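Local atomic coordinates of nicotinate-nucleotide--dimethylbenzimidazole phosphoribosyltransferase (Thermus thermophilus HB8, PDB entry 1WX1), a protein that probably transfers the phosphoribosyl group of nicotinate mononucleotide to 5,6-dimethylbenzimidazole, forming alpha-ribazole 5'-phosphate on the route to cobalamin. Residues A54-V59 / T168-A173; L99-V104 / L230-G235; R149-G154 / Y237-E242; L157-D162 / L310-L315. All coordinates share one frame; numbering follows the deposited sequence.

Contact 1 (A54-V59 / T168-A173); sequences ADHGVV and TTAAAA
Thr169, in the first turn of helix 167-179, meets Val58 of the loop 54-59 through aliphatic carbon alone. Its CG2 methyl stands 4.0 Å from Val58 CG2, and the two branched side chains pass each other at a slant. In Thr169 the methyl is anti to the backbone N while OG1 (chi1 -65°) is swung to the other side, which is how a threonine can turn a hydrocarbon surface to the loop. Val58 adds its second methyl, with CG1 at 4.2 Å from Thr169 CB, so a beta-branched residue on each side supplies methyl surface for a small apolar contact. Thr169 also touches Val63, Lys201 and Ala204.

Next along the helix, the methyl of Ala170 approaches the imidazole of His56 obliquely, with CB 3.6 Å from His56 ND1 and 3.7 Å from His56 CE1. A side chain this small lets the ring lie close to the helix, while the far nitrogen, NE2, is hydrogen-bonded to Glu229, a link that probably helps fix the rotation of the ring. The two segments follow adjacent strands of a parallel Rossmann-like sheet; strands 47-54 and 157-163, first and fourth in the chain, flank the switch point of its 3-2-1-4-5-6 order, where the chain reverses its direction of progress across the sheet. The contact thus joins a loop and a helix that leave the carboxyl ends of those strands.

Ala171 packs instead on Phe252, Pro253 and Ala256 of helix 252-264, and Ala172 on Phe252 and Val205; their small methyls suit a helix hemmed in by other helices.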
loop_
_atom_site.group_PDB
_atom_site.type_symbol
_atom_site.label_atom_id
_atom_site.label_comp_id
_atom_site.label_asym_id
_atom_site.label_seq_id
_atom_site.Cartn_x
_atom_site.Cartn_y
_atom_site.Cartn_z
ATOM N N ALA A 54 -12.382 23.969 6.540
ATOM C CA ALA A 54 -12.984 25.271 6.305
ATOM C C ALA A 54 -14.149 25.094 5.343
ATOM O O ALA A 54 -14.191 24.130 4.576
ATOM C CB ALA A 54 -11.957 26.238 5.714
ATOM N N ASP A 55 -15.092 26.026 5.385
ATOM C CA ASP A 55 -16.236 25.961 4.498
ATOM C C ASP A 55 -16.049 26.823 3.264
ATOM O O ASP A 55 -15.168 27.684 3.225
ATOM C CB ASP A 55 -17.509 26.319 5.256
ATOM C CG ASP A 55 -18.059 25.128 6.016
ATOM O OD1 ASP A 55 -18.196 25.200 7.257
ATOM O OD2 ASP A 55 -18.339 24.104 5.357
ATOM N N HIS A 56 -16.880 26.574 2.258
ATOM C CA HIS A 56 -16.788 27.265 0.977
ATOM C C HIS A 56 -18.100 27.907 0.528
ATOM O O HIS A 56 -19.143 27.254 0.511
ATOM C CB HIS A 56 -16.334 26.260 -0.085
ATOM C CG HIS A 56 -15.016 25.624 0.214
ATOM N ND1 HIS A 56 -13.844 26.001 -0.410
ATOM C CD2 HIS A 56 -14.669 24.655 1.098
ATOM C CE1 HIS A 56 -12.839 25.299 0.075
ATOM N NE2 HIS A 56 -13.315 24.473 0.994
ATOM N N GLY A 57 -18.039 29.182 0.153
ATOM C CA GLY A 57 -19.233 29.868 -0.305
ATOM C C GLY A 57 -19.726 29.317 -1.632
ATOM O O GLY A 57 -20.897 29.477 -1.980
ATOM N N VAL A 58 -18.843 28.651 -2.372
ATOM C CA VAL A 58 -19.212 28.098 -3.674
ATOM C C VAL A 58 -20.270 26.992 -3.588
ATOM O O VAL A 58 -20.814 26.571 -4.608
ATOM C CB VAL A 58 -17.954 27.593 -4.448
ATOM C CG1 VAL A 58 -17.478 26.268 -3.890
ATOM C CG2 VAL A 58 -18.262 27.492 -5.944
ATOM N N VAL A 59 -20.579 26.528 -2.379
ATOM C CA VAL A 59 -21.600 25.497 -2.237
ATOM C C VAL A 59 -22.931 26.044 -2.742
ATOM O O VAL A 59 -23.838 25.285 -3.067
ATOM C CB VAL A 59 -21.794 25.047 -0.769
ATOM C CG1 VAL A 59 -20.539 24.337 -0.269
ATOM C CG2 VAL A 59 -22.129 26.249 0.104
ATOM N N THR A 168 -13.589 20.593 -3.641
ATOM C CA THR A 168 -13.015 20.055 -4.871
ATOM C C THR A 168 -13.173 21.102 -5.977
ATOM O O THR A 168 -12.423 21.113 -6.947
ATOM C CB THR A 168 -13.681 18.723 -5.297
ATOM O OG1 THR A 168 -15.046 18.954 -5.649
ATOM C CG2 THR A 168 -13.622 17.718 -4.157
ATOM N N THR A 169 -14.146 21.996 -5.825
ATOM C CA THR A 169 -14.337 23.044 -6.812
ATOM C C THR A 169 -13.254 24.094 -6.588
ATOM O O THR A 169 -12.626 24.559 -7.539
ATOM C CB THR A 169 -15.740 23.685 -6.699
ATOM O OG1 THR A 169 -16.729 22.701 -7.014
ATOM C CG2 THR A 169 -15.883 24.844 -7.678
ATOM N N ALA A 170 -13.025 24.457 -5.327
ATOM C CA ALA A 170 -11.989 25.431 -4.996
ATOM C C ALA A 170 -10.624 24.854 -5.387
ATOM O O ALA A 170 -9.751 25.580 -5.861
ATOM C CB ALA A 170 -12.010 25.750 -3.496
ATOM N N ALA A 171 -10.447 23.550 -5.183
ATOM C CA ALA A 171 -9.186 22.895 -5.529
ATOM C C ALA A 171 -8.981 22.918 -7.046
ATOM O O ALA A 171 -7.861 23.103 -7.522
ATOM C CB ALA A 171 -9.180 21.460 -5.019
ATOM N N ALA A 172 -10.066 22.731 -7.796
ATOM C CA ALA A 172 -9.992 22.743 -9.253
ATOM C C ALA A 172 -9.612 24.135 -9.750
ATOM O O ALA A 172 -8.795 24.277 -10.665
ATOM C CB ALA A 172 -11.329 22.316 -9.853
ATOM N N ALA A 173 -10.201 25.160 -9.140
ATOM C CA ALA A 173 -9.924 26.535 -9.527
ATOM C C ALA A 173 -8.470 26.893 -9.248
ATOM O O ALA A 173 -7.777 27.456 -10.107
ATOM C CB ALA A 173 -10.853 27.488 -8.778
#

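Contact 2 (L99-V104 / L230-G235); sequences LDVGVV and LVAIAG
A purely apolar helix-on-sheet contact, buried near the carboxyl end of strand 94-100, centres on one methyl: CB of Ala232 is received by Leu99 and Val101. Leu99 reaches it with one branch, CD2 lying 4.0 Å from Ala232 CB. The leucine does so with CG anti to the backbone N (chi1 167°), which carries the isobutyl end out from the strand. Val101 offers both its methyls, CG1 and CG2 each 4.0 Å from Ala232 CB, so that the alanine sits over the fork of the valine. Alanine suits the helix side because a single carbon is enough to fill the place between two larger residues.

Past Leu99 the chain turns a corner at Val101, and Asp100 holds the turn in an Asx motif. Its OD2 accepts from Val103 N at 2.8 Å in a nearly straight bond (170°), met on the syn side a little out of the carboxylate plane, and more weakly from Gly102 N. The other oxygen, OD1, forms a salt bridge with Lys117.

Around this core, Leu99 and Val101 also pack on Ala146 and Ala142 of helix 133-152, Ala232 touches Ala52 of strand 47-54, and helix 252-264 packs on Leu230, Ile233 and Ala234.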
loop_
_atom_site.group_PDB
_atom_site.type_symbol
_atom_site.label_atom_id
_atom_site.label_comp_id
_atom_site.label_asym_id
_atom_site.label_seq_id
_atom_site.Cartn_x
_atom_site.Cartn_y
_atom_site.Cartn_z
ATOM N N LEU A 99 -7.227 21.253 12.261
ATOM C CA LEU A 99 -7.045 22.693 12.243
ATOM C C LEU A 99 -8.269 23.364 11.634
ATOM O O LEU A 99 -8.626 23.095 10.487
ATOM C CB LEU A 99 -5.804 23.055 11.421
ATOM C CG LEU A 99 -5.620 24.526 11.025
ATOM C CD1 LEU A 99 -5.327 25.361 12.263
ATOM C CD2 LEU A 99 -4.469 24.653 10.021
ATOM N N ASP A 100 -8.923 24.216 12.410
ATOM C CA ASP A 100 -10.081 24.948 11.909
ATOM C C ASP A 100 -9.597 26.321 11.463
ATOM O O ASP A 100 -9.197 27.135 12.293
ATOM C CB ASP A 100 -11.146 25.130 13.000
ATOM C CG ASP A 100 -12.254 26.111 12.585
ATOM O OD1 ASP A 100 -12.979 26.608 13.472
ATOM O OD2 ASP A 100 -12.402 26.384 11.372
ATOM N N VAL A 101 -9.599 26.568 10.158
ATOM C CA VAL A 101 -9.203 27.877 9.654
ATOM C C VAL A 101 -10.403 28.590 9.043
ATOM O O VAL A 101 -10.286 29.730 8.606
ATOM C CB VAL A 101 -8.083 27.807 8.573
ATOM C CG1 VAL A 101 -6.731 27.599 9.239
ATOM C CG2 VAL A 101 -8.381 26.704 7.561
ATOM N N GLY A 102 -11.563 27.932 9.017
ATOM C CA GLY A 102 -12.724 28.585 8.430
ATOM C C GLY A 102 -14.040 27.828 8.389
ATOM O O GLY A 102 -14.830 27.993 7.454
ATOM N N VAL A 103 -14.290 26.999 9.392
ATOM C CA VAL A 103 -15.531 26.245 9.443
ATOM C C VAL A 103 -16.659 27.149 9.950
ATOM O O VAL A 103 -16.437 28.000 10.809
ATOM C CB VAL A 103 -15.401 25.034 10.401
ATOM C CG1 VAL A 103 -16.757 24.389 10.606
ATOM C CG2 VAL A 103 -14.405 24.007 9.820
ATOM N N VAL A 104 -17.862 26.985 9.408
ATOM C CA VAL A 104 -18.998 27.779 9.882
ATOM C C VAL A 104 -19.461 27.160 11.203
ATOM O O VAL A 104 -19.646 25.947 11.291
ATOM C CB VAL A 104 -20.178 27.754 8.877
ATOM C CG1 VAL A 104 -21.421 28.361 9.507
ATOM C CG2 VAL A 104 -19.810 28.529 7.623
ATOM N N LEU A 230 -7.151 25.099 1.941
ATOM C CA LEU A 230 -6.185 24.782 0.889
ATOM C C LEU A 230 -4.918 25.609 1.118
ATOM O O LEU A 230 -3.800 25.128 0.927
ATOM C CB LEU A 230 -6.772 25.081 -0.503
ATOM C CG LEU A 230 -8.085 24.372 -0.869
ATOM C CD1 LEU A 230 -8.420 24.641 -2.336
ATOM C CD2 LEU A 230 -7.964 22.868 -0.632
ATOM N N VAL A 231 -5.102 26.859 1.529
ATOM C CA VAL A 231 -3.980 27.745 1.810
ATOM C C VAL A 231 -3.287 27.258 3.090
ATOM O O VAL A 231 -2.062 27.291 3.192
ATOM C CB VAL A 231 -4.462 29.196 1.994
ATOM C CG1 VAL A 231 -3.298 30.096 2.393
ATOM C CG2 VAL A 231 -5.096 29.688 0.699
ATOM N N ALA A 232 -4.078 26.812 4.064
ATOM C CA ALA A 232 -3.517 26.301 5.311
ATOM C C ALA A 232 -2.682 25.059 5.003
ATOM O O ALA A 232 -1.634 24.834 5.613
ATOM C CB ALA A 232 -4.635 25.949 6.291
ATOM N N ILE A 233 -3.149 24.258 4.050
ATOM C CA ILE A 233 -2.431 23.051 3.669
ATOM C C ILE A 233 -1.067 23.413 3.088
ATOM O O ILE A 233 -0.076 22.725 3.336
ATOM C CB ILE A 233 -3.282 22.203 2.701
ATOM C CG1 ILE A 233 -4.379 21.498 3.519
ATOM C CG2 ILE A 233 -2.413 21.186 1.954
ATOM C CD1 ILE A 233 -5.499 20.894 2.697
ATOM N N ALA A 234 -1.007 24.506 2.336
ATOM C CA ALA A 234 0.268 24.958 1.783
ATOM C C ALA A 234 1.199 25.292 2.960
ATOM O O ALA A 234 2.400 25.013 2.917
ATOM C CB ALA A 234 0.056 26.188 0.920
ATOM N N GLY A 235 0.631 25.884 4.010
ATOM C CA GLY A 235 1.416 26.233 5.183
ATOM C C GLY A 235 1.943 25.006 5.900
ATOM O O GLY A 235 3.077 24.994 6.391
#

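Contact 3 (R149-G154 / Y237-E242); sequences RAIAEG and YLEGYE
The carboxylate of Glu239, whose backbone and CG meet the Ile151 methyl, is bound by salt bridges to helix 133-152: OE2 pairs with Arg148 and OE1 with Arg144, which also takes Glu242. The second flat group, the guanidinium of Arg149, has Glu153 OE2 at its edge and in its plane, in a weak salt-bridge hydrogen bond from NE; the placing of this glutamate is somewhat doubtful. A further guanidinium nitrogen, NH2, reaches the backbone O of Pro111.

Between these charges the touching is done by Ile151. Its CD1 comes to 4.0 Å from Glu239 O, 4.1 Å from Gly240 CA and 4.2 Å from Glu239 CG, so the methyl rests partly on bare helix backbone. With no side chain, Gly240 exposes its CA both to Ile151 and to Leu158 of the neighbouring strand. Isoleucine suits its place since the long branch (CG1 anti to the carbonyl carbon, chi1 -61°) reaches across to the backbone of helix 228-242. Helix 133-152 then ends in a Schellman motif, with Gly154 N bonded to Ile151 O; at its positive phi (112°) a CB would press on the carbonyl O of the residue before, so glycine suits the place.

Chemically, the 149-154 and 237-242 segments meet through van der Waals packing of one methyl, without hydrogen bonds between them, and the directional ties between their two helices are probably the flanking Glu–Arg salt bridges.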
loop_
_atom_site.group_PDB
_atom_site.type_symbol
_atom_site.label_atom_id
_atom_site.label_comp_id
_atom_site.label_asym_id
_atom_site.label_seq_id
_atom_site.Cartn_x
_atom_site.Cartn_y
_atom_site.Cartn_z
ATOM N N ARG A 149 3.518 22.116 15.603
ATOM C CA ARG A 149 3.174 21.352 16.799
ATOM C C ARG A 149 3.294 19.858 16.531
ATOM O O ARG A 149 3.731 19.108 17.390
ATOM C CB ARG A 149 1.777 21.599 17.275
ATOM C CG ARG A 149 1.499 20.770 18.523
ATOM C CD ARG A 149 0.042 20.862 18.820
ATOM N NE ARG A 149 -0.402 20.019 19.915
ATOM C CZ ARG A 149 -1.689 19.772 20.145
ATOM N NH1 ARG A 149 -2.625 20.313 19.366
ATOM N NH2 ARG A 149 -2.050 18.952 21.116
ATOM N N ALA A 150 2.896 19.420 15.339
ATOM C CA ALA A 150 2.973 17.998 14.999
ATOM C C ALA A 150 4.433 17.574 15.052
ATOM O O ALA A 150 4.768 16.535 15.620
ATOM C CB ALA A 150 2.384 17.738 13.589
ATOM N N ILE A 151 5.294 18.417 14.490
ATOM C CA ILE A 151 6.727 18.171 14.461
ATOM C C ILE A 151 7.324 18.213 15.874
ATOM O O ILE A 151 8.116 17.350 16.244
ATOM C CB ILE A 151 7.436 19.217 13.566
ATOM C CG1 ILE A 151 6.909 19.099 12.129
ATOM C CG2 ILE A 151 8.949 19.001 13.588
ATOM C CD1 ILE A 151 7.293 20.273 11.227
ATOM N N ALA A 152 6.941 19.218 16.657
ATOM C CA ALA A 152 7.446 19.353 18.019
ATOM C C ALA A 152 7.038 18.144 18.859
ATOM O O ALA A 152 7.734 17.762 19.798
ATOM C CB ALA A 152 6.912 20.641 18.655
ATOM N N GLU A 153 5.912 17.533 18.517
ATOM C CA GLU A 153 5.451 16.380 19.270
ATOM C C GLU A 153 6.040 15.058 18.778
ATOM O O GLU A 153 5.664 13.998 19.262
ATOM C CB GLU A 153 3.925 16.329 19.268
ATOM C CG GLU A 153 3.308 17.649 19.696
ATOM C CD GLU A 153 2.003 17.478 20.429
ATOM O OE1 GLU A 153 1.170 16.663 19.978
ATOM O OE2 GLU A 153 1.808 18.169 21.453
ATOM N N GLY A 154 6.946 15.118 17.806
ATOM C CA GLY A 154 7.585 13.894 17.351
ATOM C C GLY A 154 7.335 13.329 15.966
ATOM O O GLY A 154 7.806 12.233 15.663
ATOM N N TYR A 237 2.701 22.113 4.572
ATOM C CA TYR A 237 3.822 21.571 3.807
ATOM C C TYR A 237 5.067 22.462 3.840
ATOM O O TYR A 237 6.188 21.956 3.886
ATOM C CB TYR A 237 3.392 21.289 2.359
ATOM C CG TYR A 237 2.519 20.048 2.219
ATOM C CD1 TYR A 237 1.267 20.118 1.610
ATOM C CD2 TYR A 237 2.947 18.812 2.703
ATOM C CE1 TYR A 237 0.459 18.990 1.489
ATOM C CE2 TYR A 237 2.143 17.672 2.585
ATOM C CZ TYR A 237 0.900 17.773 1.977
ATOM O OH TYR A 237 0.086 16.667 1.889
ATOM N N LEU A 238 4.879 23.777 3.825
ATOM C CA LEU A 238 6.015 24.694 3.878
ATOM C C LEU A 238 6.781 24.504 5.186
ATOM O O LEU A 238 8.015 24.530 5.210
ATOM C CB LEU A 238 5.538 26.147 3.767
ATOM C CG LEU A 238 5.048 26.609 2.391
ATOM C CD1 LEU A 238 4.487 28.021 2.491
ATOM C CD2 LEU A 238 6.206 26.549 1.392
ATOM N N GLU A 239 6.041 24.306 6.272
ATOM C CA GLU A 239 6.641 24.114 7.588
ATOM C C GLU A 239 7.350 22.762 7.658
ATOM O O GLU A 239 8.455 22.654 8.210
ATOM C CB GLU A 239 5.559 24.189 8.673
ATOM C CG GLU A 239 6.089 24.154 10.111
ATOM C CD GLU A 239 6.884 25.399 10.484
ATOM O OE1 GLU A 239 6.660 26.462 9.870
ATOM O OE2 GLU A 239 7.721 25.320 11.410
ATOM N N GLY A 240 6.708 21.730 7.113
ATOM C CA GLY A 240 7.312 20.407 7.112
ATOM C C GLY A 240 8.571 20.421 6.259
ATOM O O GLY A 240 9.581 19.809 6.606
ATOM N N TYR A 241 8.500 21.126 5.135
ATOM C CA TYR A 241 9.629 21.252 4.215
ATOM C C TYR A 241 10.839 21.857 4.930
ATOM O O TYR A 241 11.952 21.328 4.867
ATOM C CB TYR A 241 9.221 22.138 3.033
ATOM C CG TYR A 241 10.358 22.589 2.140
ATOM C CD1 TYR A 241 11.227 21.666 1.558
ATOM C CD2 TYR A 241 10.540 23.940 1.850
ATOM C CE1 TYR A 241 12.254 22.083 0.707
ATOM C CE2 TYR A 241 11.560 24.367 1.000
ATOM C CZ TYR A 241 12.410 23.434 0.431
ATOM O OH TYR A 241 13.408 23.856 -0.417
ATOM N N GLU A 242 10.608 22.968 5.618
ATOM C CA GLU A 242 11.673 23.648 6.339
ATOM C C GLU A 242 12.216 22.821 7.504
ATOM O O GLU A 242 13.377 22.966 7.883
ATOM C CB GLU A 242 11.171 25.012 6.807
ATOM C CG GLU A 242 11.138 26.029 5.675
ATOM C CD GLU A 242 10.166 27.169 5.925
ATOM O OE1 GLU A 242 9.954 27.540 7.097
ATOM O OE2 GLU A 242 9.616 27.710 4.948
#

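Contact 4 (L157-D162 / L310-L315)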
loop_
_atom_site.group_PDB
_atom_site.type_symbol
_atom_site.label_atom_id
_atom_site.label_comp_id
_atom_site.label_asym_id
_atom_site.label_seq_id
_atom_site.Cartn_x
_atom_site.Cartn_y
_atom_site.Cartn_z
ATOM N N LEU A 157 7.393 12.079 9.758
ATOM C CA LEU A 157 6.895 12.215 8.392
ATOM C C LEU A 157 5.579 12.949 8.565
ATOM O O LEU A 157 4.866 12.731 9.547
ATOM C CB LEU A 157 6.711 10.867 7.686
ATOM C CG LEU A 157 5.865 9.718 8.215
ATOM C CD1 LEU A 157 5.670 8.723 7.083
ATOM C CD2 LEU A 157 6.547 9.054 9.401
ATOM N N LEU A 158 5.264 13.819 7.617
ATOM C CA LEU A 158 4.081 14.655 7.722
ATOM C C LEU A 158 3.157 14.624 6.515
ATOM O O LEU A 158 3.602 14.677 5.370
ATOM C CB LEU A 158 4.540 16.093 7.974
ATOM C CG LEU A 158 3.499 17.187 8.183
ATOM C CD1 LEU A 158 2.737 16.920 9.477
ATOM C CD2 LEU A 158 4.203 18.540 8.230
ATOM N N ALA A 159 1.861 14.531 6.785
ATOM C CA ALA A 159 0.864 14.526 5.729
ATOM C C ALA A 159 -0.162 15.600 6.052
ATOM O O ALA A 159 -0.259 16.052 7.195
ATOM C CB ALA A 159 0.185 13.166 5.652
ATOM N N ALA A 160 -0.910 16.027 5.042
ATOM C CA ALA A 160 -1.951 17.016 5.255
ATOM C C ALA A 160 -3.252 16.359 4.828
ATOM O O ALA A 160 -3.260 15.465 3.973
ATOM C CB ALA A 160 -1.693 18.274 4.420
ATOM N N GLY A 161 -4.343 16.784 5.453
ATOM C CA GLY A 161 -5.654 16.261 5.124
ATOM C C GLY A 161 -6.585 17.444 4.920
ATOM O O GLY A 161 -6.300 18.552 5.392
ATOM N N ASP A 162 -7.697 17.219 4.230
ATOM C CA ASP A 162 -8.658 18.283 3.966
ATOM C C ASP A 162 -10.070 17.896 4.384
ATOM O O ASP A 162 -10.446 16.729 4.351
ATOM C CB ASP A 162 -8.711 18.573 2.471
ATOM C CG ASP A 162 -9.293 17.404 1.691
ATOM O OD1 ASP A 162 -8.673 16.314 1.701
ATOM O OD2 ASP A 162 -10.376 17.565 1.085
ATOM N N LEU A 310 -2.435 6.038 4.647
ATOM C CA LEU A 310 -2.342 4.637 4.244
ATOM C C LEU A 310 -0.975 4.342 3.629
ATOM O O LEU A 310 -0.506 3.206 3.652
ATOM C CB LEU A 310 -3.433 4.302 3.228
ATOM C CG LEU A 310 -4.866 4.222 3.764
ATOM C CD1 LEU A 310 -5.834 4.002 2.614
ATOM C CD2 LEU A 310 -4.963 3.086 4.775
ATOM N N ALA A 311 -0.335 5.369 3.077
ATOM C CA ALA A 311 0.975 5.195 2.449
ATOM C C ALA A 311 2.157 5.273 3.414
ATOM O O ALA A 311 3.281 4.915 3.050
ATOM C CB ALA A 311 1.157 6.222 1.346
ATOM N N MET A 312 1.921 5.726 4.640
ATOM C CA MET A 312 3.023 5.853 5.589
ATOM C C MET A 312 3.742 4.541 5.887
ATOM O O MET A 312 4.969 4.514 5.953
ATOM C CB MET A 312 2.544 6.514 6.885
ATOM C CG MET A 312 2.142 7.971 6.683
ATOM S SD MET A 312 1.761 8.832 8.230
ATOM C CE MET A 312 1.643 10.525 7.658
ATOM N N PRO A 313 2.997 3.436 6.076
ATOM C CA PRO A 313 3.696 2.174 6.355
ATOM C C PRO A 313 4.609 1.787 5.186
ATOM O O PRO A 313 5.648 1.158 5.381
ATOM C CB PRO A 313 2.554 1.178 6.553
ATOM C CG PRO A 313 1.454 2.035 7.107
ATOM C CD PRO A 313 1.541 3.277 6.241
ATOM N N LEU A 314 4.217 2.160 3.970
ATOM C CA LEU A 314 5.038 1.861 2.800
ATOM C C LEU A 314 6.315 2.687 2.851
ATOM O O LEU A 314 7.390 2.199 2.502
ATOM C CB LEU A 314 4.286 2.168 1.504
ATOM C CG LEU A 314 3.100 1.268 1.171
ATOM C CD1 LEU A 314 2.515 1.692 -0.173
ATOM C CD2 LEU A 314 3.559 -0.188 1.115
ATOM N N LEU A 315 6.205 3.941 3.289
ATOM C CA LEU A 315 7.386 4.787 3.384
ATOM C C LEU A 315 8.354 4.221 4.419
ATOM O O LEU A 315 9.570 4.242 4.224
ATOM C CB LEU A 315 6.999 6.221 3.764
ATOM C CG LEU A 315 6.057 6.931 2.786
ATOM C CD1 LEU A 315 5.831 8.365 3.238
ATOM C CD2 LEU A 315 6.652 6.910 1.396
#
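Leu157 and Met312 are brought together by their first torsions. In Leu157, CG stands between the backbone N and the carbonyl carbon (chi1 56°), which directs CD1 at the helix. In Met312, CG is anti to the carbonyl carbon (chi1 -67°) and the thioether runs on fully extended, reaching to the strand. The two chains slant past each other, with Leu157 CD1 3.6 Å from Met312 CG, and the methionine's end methyl, CE, settles 3.6 Å from Ala159 CB. A flexible, unbranched methionine suits this span, and the small Ala159 lets its tip come close to the sheet. Leu315 CD1 closes in on Leu157 CD1 at 3.9 Å.

This is the packing of a helix on an inner strand of the parallel Rossmann-like sheet; the axes of strand 157-162 and helix segment 310-315 run nearly antiparallel (161°), 10.1 Å apart at their closest. Strand alternation sends Leu158 and Ala160 to the other face, against helix 228-242. An alanine in place of Met312 would probably leave Ala159 without its helix-side partner and open a gap beside Leu157.

Pro313, lacking an N-H, lies where the helix kinks, and meets Pro313 of the second subunit. Farther along the strand, Asp162 OD1 bonds to the backbone N of Glu304, the predicted proton acceptor.

Overall arrangement
From the N terminus, the chain passes 54-59, 99-104, 149-154 and 157-162 before any loop is closed. Contact 1 closes first at 168-173, then contact 2 at 230-235, contact 3 at 237-242 and last contact 4 at 310-315. The partners return in the order they were laid down, so every pair of contacts crosses and none nests. Contact 1 touches contact 2 where Asp55 probably bonds to Gly102 and Val104, and Ile233 and Tyr237 of helix 228-242 reach the strand of contact 4. Contacts 2 and 4 pack helices 228-242 and 306-321 on opposite faces of the sheet, contact 3 joins two helices and contact 1 a loop to helix 167-179.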